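Local coordinates for nitroreductase (Desulfitobacterium hafniense, PDB 3PXV) that binds flavin mononucleotide and probably acts as an FMN-dependent oxidoreductase of the nitroreductase family, at the interface of chains A and B. Coordinates in Å, arbitrary orientation; residue numbers count along the deposited sequence, not the author numbering. Chains: chain A/B, Nitroreductase.

Contact 1: the interface of chains A and B. Residues chain A 5-6, 9, 122, 126; chain B 4-6.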
# COMPACT_ATOMS: atom_id res chain seq x y z
N GLU A 5 11.92 15.29 -6.11
CA GLU A 5 10.70 15.05 -6.93
C GLU A 5 9.77 13.97 -6.35
O GLU A 5 8.56 14.09 -6.43
CB GLU A 5 11.03 14.71 -8.40
CG GLU A 5 11.55 15.88 -9.26
CD GLU A 5 11.83 15.51 -10.74
OE1 GLU A 5 11.28 14.51 -11.28
OE2 GLU A 5 12.61 16.25 -11.37
N THR A 6 10.33 12.91 -5.76
CA THR A 6 9.48 11.83 -5.23
C THR A 6 8.72 12.33 -4.01
O THR A 6 7.53 12.06 -3.87
CB THR A 6 10.28 10.58 -4.90
OG1 THR A 6 10.88 10.10 -6.11
CG2 THR A 6 9.40 9.49 -4.29
N VAL A 9 5.84 14.50 -5.25
CA VAL A 9 4.75 13.73 -5.82
C VAL A 9 3.89 13.17 -4.69
O VAL A 9 2.69 13.28 -4.73
CB VAL A 9 5.26 12.61 -6.80
CG1 VAL A 9 4.20 11.57 -7.07
CG2 VAL A 9 5.79 13.20 -8.11
N LEU A 122 1.16 7.09 -7.23
CA LEU A 122 2.36 7.94 -7.26
C LEU A 122 2.97 7.98 -8.69
O LEU A 122 3.31 9.06 -9.19
CB LEU A 122 3.34 7.50 -6.19
CG LEU A 122 2.76 7.61 -4.76
CD1 LEU A 122 3.74 6.99 -3.76
CD2 LEU A 122 2.42 9.07 -4.35
N SER A 126 3.12 11.41 -10.93
CA SER A 126 4.42 11.91 -11.42
C SER A 126 4.37 12.13 -12.93
O SER A 126 5.21 12.83 -13.46
CB SER A 126 5.54 10.90 -11.10
OG SER A 126 5.45 9.78 -11.96
N ASN B 4 11.14 8.96 -15.26
CA ASN B 4 11.27 10.20 -14.52
C ASN B 4 11.84 9.77 -13.17
O ASN B 4 12.03 8.57 -12.94
CB ASN B 4 9.94 10.95 -14.46
CG ASN B 4 8.90 10.24 -13.64
OD1 ASN B 4 9.21 9.62 -12.64
ND2 ASN B 4 7.64 10.41 -14.01
N GLU B 5 12.13 10.70 -12.28
CA GLU B 5 12.82 10.34 -11.04
C GLU B 5 11.99 9.46 -10.12
O GLU B 5 12.54 8.61 -9.45
CB GLU B 5 13.29 11.57 -10.24
CG GLU B 5 14.46 12.36 -10.82
CD GLU B 5 15.01 13.39 -9.83
OE1 GLU B 5 14.57 13.40 -8.64
OE2 GLU B 5 15.89 14.19 -10.23
N THR B 6 10.68 9.71 -10.04
CA THR B 6 9.78 8.92 -9.22
C THR B 6 9.68 7.49 -9.72
O THR B 6 9.73 6.54 -8.93
CB THR B 6 8.37 9.51 -9.18
OG1 THR B 6 8.45 10.84 -8.72
CG2 THR B 6 7.45 8.71 -8.22
O HOH W 1 9.20 12.45 -10.85
O HOH W 2 13.34 11.92 -6.53
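B:Thr6 meets A:Thr6, A:Val9 and A:Ser126 across the interface and hides 78 Å² of its surface. Its CB lies 3.7 Å from A:Ser126 CB. Its hydroxyl OG1 points off to one side of this contact, where it comes near A:Val9 CG2 and the A:Thr6 hydroxyl. OG1 is anti to the carbonyl carbon (chi1 -57°), which brings it beside its own backbone N. Both groups then hold water 1, with B:Thr6 OG1 at 2.8 Å. The same water reaches A:Glu5 OE1, a carboxylate oxygen, at 3.0 Å. Water 2 is the twin: it links A:Thr6 N and OG1 to B:Glu5 OE1 at 2.9 Å from that oxygen. A:Glu5 and B:Glu5 cross at about a right angle, with their carboxylates stacked nearly parallel, 5° apart. Their OE2 atoms are 4.0 Å apart, so the like charges may raise the proton affinity of one or both groups. At the edge, the amide ND2 of B:Asn4 donates to A:Ser126 OG at 3.1 Å. The bond is fairly straight, 160° at the hydrogen, and tilts modestly from the amide plane. The site joins the N-terminal starts of the two helices 5-12 near the dimer two-fold, beside the C-terminal end of helix 106-126 of chain A.

Contact 2: the interface of chains A and B. Residues chain A 35, 38, 119, 123; chain B 7, 10-11, 118.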
# COMPACT_ATOMS: atom_id res chain seq x y z
N ALA A 35 5.17 0.31 -13.24
CA ALA A 35 5.44 0.72 -11.86
C ALA A 35 4.69 -0.22 -10.94
O ALA A 35 5.24 -0.73 -9.98
CB ALA A 35 5.01 2.16 -11.61
N GLN A 38 6.26 -3.48 -10.10
CA GLN A 38 7.49 -3.26 -9.32
C GLN A 38 7.15 -3.07 -7.81
O GLN A 38 8.04 -2.81 -7.02
CB GLN A 38 8.24 -2.04 -9.86
CG GLN A 38 8.86 -2.25 -11.27
CD GLN A 38 9.16 -0.94 -11.99
OE1 GLN A 38 8.73 0.12 -11.54
NE2 GLN A 38 9.86 -1.00 -13.14
N THR A 119 1.52 2.55 -5.50
CA THR A 119 2.59 2.63 -6.51
C THR A 119 1.97 3.20 -7.80
O THR A 119 2.53 4.09 -8.44
CB THR A 119 3.28 1.26 -6.76
OG1 THR A 119 3.64 0.64 -5.51
CG2 THR A 119 4.54 1.41 -7.62
N ALA A 123 3.07 6.83 -9.36
CA ALA A 123 3.54 6.76 -10.75
C ALA A 123 2.64 7.61 -11.63
O ALA A 123 3.10 8.42 -12.43
CB ALA A 123 3.56 5.32 -11.25
N LEU B 7 9.54 7.33 -11.03
CA LEU B 7 9.49 6.01 -11.64
C LEU B 7 10.84 5.30 -11.47
O LEU B 7 10.88 4.08 -11.44
CB LEU B 7 9.12 6.10 -13.13
CG LEU B 7 7.75 6.73 -13.50
CD1 LEU B 7 7.54 6.74 -15.01
CD2 LEU B 7 6.59 5.97 -12.83
N ILE B 10 10.75 3.99 -7.96
CA ILE B 10 9.88 2.83 -7.90
C ILE B 10 10.65 1.61 -8.41
O ILE B 10 10.60 0.57 -7.77
CB ILE B 10 8.58 3.05 -8.73
CG1 ILE B 10 7.69 4.06 -8.01
CG2 ILE B 10 7.86 1.72 -8.98
CD1 ILE B 10 6.69 4.80 -8.91
N ALA B 11 11.40 1.78 -9.51
CA ALA B 11 12.12 0.68 -10.13
C ALA B 11 13.30 0.17 -9.32
O ALA B 11 13.57 -1.04 -9.31
CB ALA B 11 12.61 1.06 -11.55
N GLN B 118 4.35 1.49 1.70
CA GLN B 118 4.98 1.73 0.39
C GLN B 118 5.38 3.20 0.29
O GLN B 118 6.46 3.51 -0.21
CB GLN B 118 4.07 1.31 -0.78
CG GLN B 118 4.61 1.56 -2.17
CD GLN B 118 5.88 0.78 -2.53
OE1 GLN B 118 6.55 0.26 -1.67
NE2 GLN B 118 6.22 0.74 -3.81
O HOH W 3 9.05 2.58 -12.68
O HOH W 4 8.73 -0.47 -5.86
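B:Ile10 packs against A:Gln38, A:Ala35, A:Thr119 and A:Ala123 in this helix-packed interface of a nitroreductase-family dimer. The apolar contacts centre on B:Ile10. Its CG2 heads towards the CB of A:Gln38; the methyl CG2 of A:Thr119 lies beside B:Ile10 CG2, 3.6 Å away. It also touches A:Ala35. The other branch end, B:Ile10 CD1, reaches A:Ala123 CB at 3.9 Å. The same alanine methyl meets B:Leu7 CD2 at 3.5 Å, a snug fit. Thus two residues one turn apart on helix 5-12 rest on helix 106-126. The extended side chain of A:Gln38 crosses B:Ile10 at about a right angle. Its amide carbon CD lies 3.9 Å from B:Ala11 CA, so the amide group reaches beyond the isoleucine to the next residue. Water-mediated links join A:Gln38 to the backbone of helix 5-12. Water 3 sits 2.7 Å from the amide oxygen A:Gln38 OE1 and also binds the carbonyl oxygen of B:Leu7. Water 4 lies 2.7 Å from A:Gln38 O and also meets B:Ile10 O. The side chain and main chain of one glutamine therefore use separate waters. A weak direct hydrogen bond also crosses here: B:Gln118 NE2 donates to A:Thr119 OG1 at 3.1 Å, bent to 134° at the hydrogen. The B:Gln118 chain bends at chi2 (63°), bringing its amide to the threonine hydroxyl.

Contact 3: the interface of chains A and B. Residues chain A 7, 10-11, 180; chain B 34-35, 38.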
# COMPACT_ATOMS: atom_id res chain seq x y z
N LEU A 7 9.38 13.10 -3.16
CA LEU A 7 8.71 13.61 -2.01
C LEU A 7 7.62 14.61 -2.43
O LEU A 7 6.58 14.64 -1.78
CB LEU A 7 9.69 14.20 -0.99
CG LEU A 7 10.67 13.23 -0.32
CD1 LEU A 7 11.73 14.04 0.45
CD2 LEU A 7 9.95 12.23 0.58
N ILE A 10 4.52 12.61 -3.66
CA ILE A 10 3.80 12.02 -2.54
C ILE A 10 2.92 13.08 -1.87
O ILE A 10 1.75 12.81 -1.55
CB ILE A 10 4.82 11.40 -1.53
CG1 ILE A 10 5.51 10.17 -2.14
CG2 ILE A 10 4.15 11.04 -0.19
CD1 ILE A 10 6.78 9.66 -1.36
N ALA A 11 3.46 14.30 -1.71
CA ALA A 11 2.74 15.42 -1.08
C ALA A 11 1.62 16.06 -1.94
O ALA A 11 0.63 16.59 -1.38
CB ALA A 11 3.73 16.54 -0.60
N PRO A 180 -2.00 16.84 5.98
CA PRO A 180 -1.33 15.84 6.84
C PRO A 180 -1.39 16.16 8.32
O PRO A 180 -1.15 17.30 8.71
CB PRO A 180 0.12 15.86 6.37
CG PRO A 180 0.05 16.42 5.00
CD PRO A 180 -1.05 17.44 5.02
N GLU B 34 6.92 12.36 7.35
CA GLU B 34 6.00 13.38 6.83
C GLU B 34 5.40 12.81 5.56
O GLU B 34 4.24 13.00 5.29
CB GLU B 34 6.73 14.71 6.54
CG GLU B 34 6.00 15.76 5.64
CD GLU B 34 4.72 16.39 6.23
OE1 GLU B 34 4.42 16.19 7.42
OE2 GLU B 34 4.02 17.12 5.50
N ALA B 35 6.20 12.07 4.80
CA ALA B 35 5.73 11.46 3.56
C ALA B 35 4.67 10.40 3.90
O ALA B 35 3.63 10.33 3.25
CB ALA B 35 6.90 10.85 2.79
N GLN B 38 1.18 11.52 4.44
CA GLN B 38 0.57 12.05 3.22
C GLN B 38 -0.07 10.90 2.41
O GLN B 38 -0.65 11.12 1.33
CB GLN B 38 1.59 12.84 2.38
CG GLN B 38 2.09 14.12 3.05
CD GLN B 38 3.38 14.70 2.47
OE1 GLN B 38 4.19 14.00 1.86
NE2 GLN B 38 3.60 15.99 2.72
O HOH W 5 0.61 10.51 -1.04
O HOH W 6 6.72 14.25 1.00
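A:Leu7, A:Ile10 and A:Ala11 have helical backbone angles in helix 5-12, and they face B:Ala35 in helix 26-36 and B:Gln38 in the loop beyond it, whose phi/psi is -89°/1°. This is part of the two-fold interface of a nitroreductase-family protein. B:Gln38 hides 76 Å² and lies between A:Ala11 and A:Pro180. Its CG is anti to the carbonyl carbon (chi1 -66°), and the chain runs extended from there, carrying the amide to A:Ala11. The amide carbon CD is 3.6 Å from A:Ala11 CB, and NE2 approaches the same methyl. B:Gln38 CG contacts the ring atom CG of A:Pro180, also at 3.6 Å. The proline side chain crosses that of the glutamine at a slant. A:Ile10 crosses B:Gln38 at about a right angle, with its CG2 4.0 Å from B:Gln38 CB. The same methyl lies near the B:Ala35 carbonyl oxygen. A:Leu7 CD2 touches B:Ala35 CB at 4.0 Å. Waters carry polar links between the chains. Water 6 joins A:Leu7 O to the amide oxygen B:Gln38 OE1, 2.7 Å from the latter. Water 5 lies 2.6 Å from A:Ile10 O and also binds B:Gln38 O.

Contact 1 lies about 9 Å from contact 2 and 12 Å from contact 3, measured between the centres of their C-alpha atoms. Contacts 2 and 3 are about 16 Å apart. Helix 5-12 runs through all three. Contact 1 uses its start from both chains. Contacts 2 and 3 use its later residues from chain B and chain A in turn. Contacts 2 and 3 are largely twins: Leu7, Ile10 and Ala11 meet Ala35 and Gln38 in both, with the chains exchanged. Helix 106-126 of chain A links contacts 1 and 2. They are parts of one two-fold interface, consistent with a dimer.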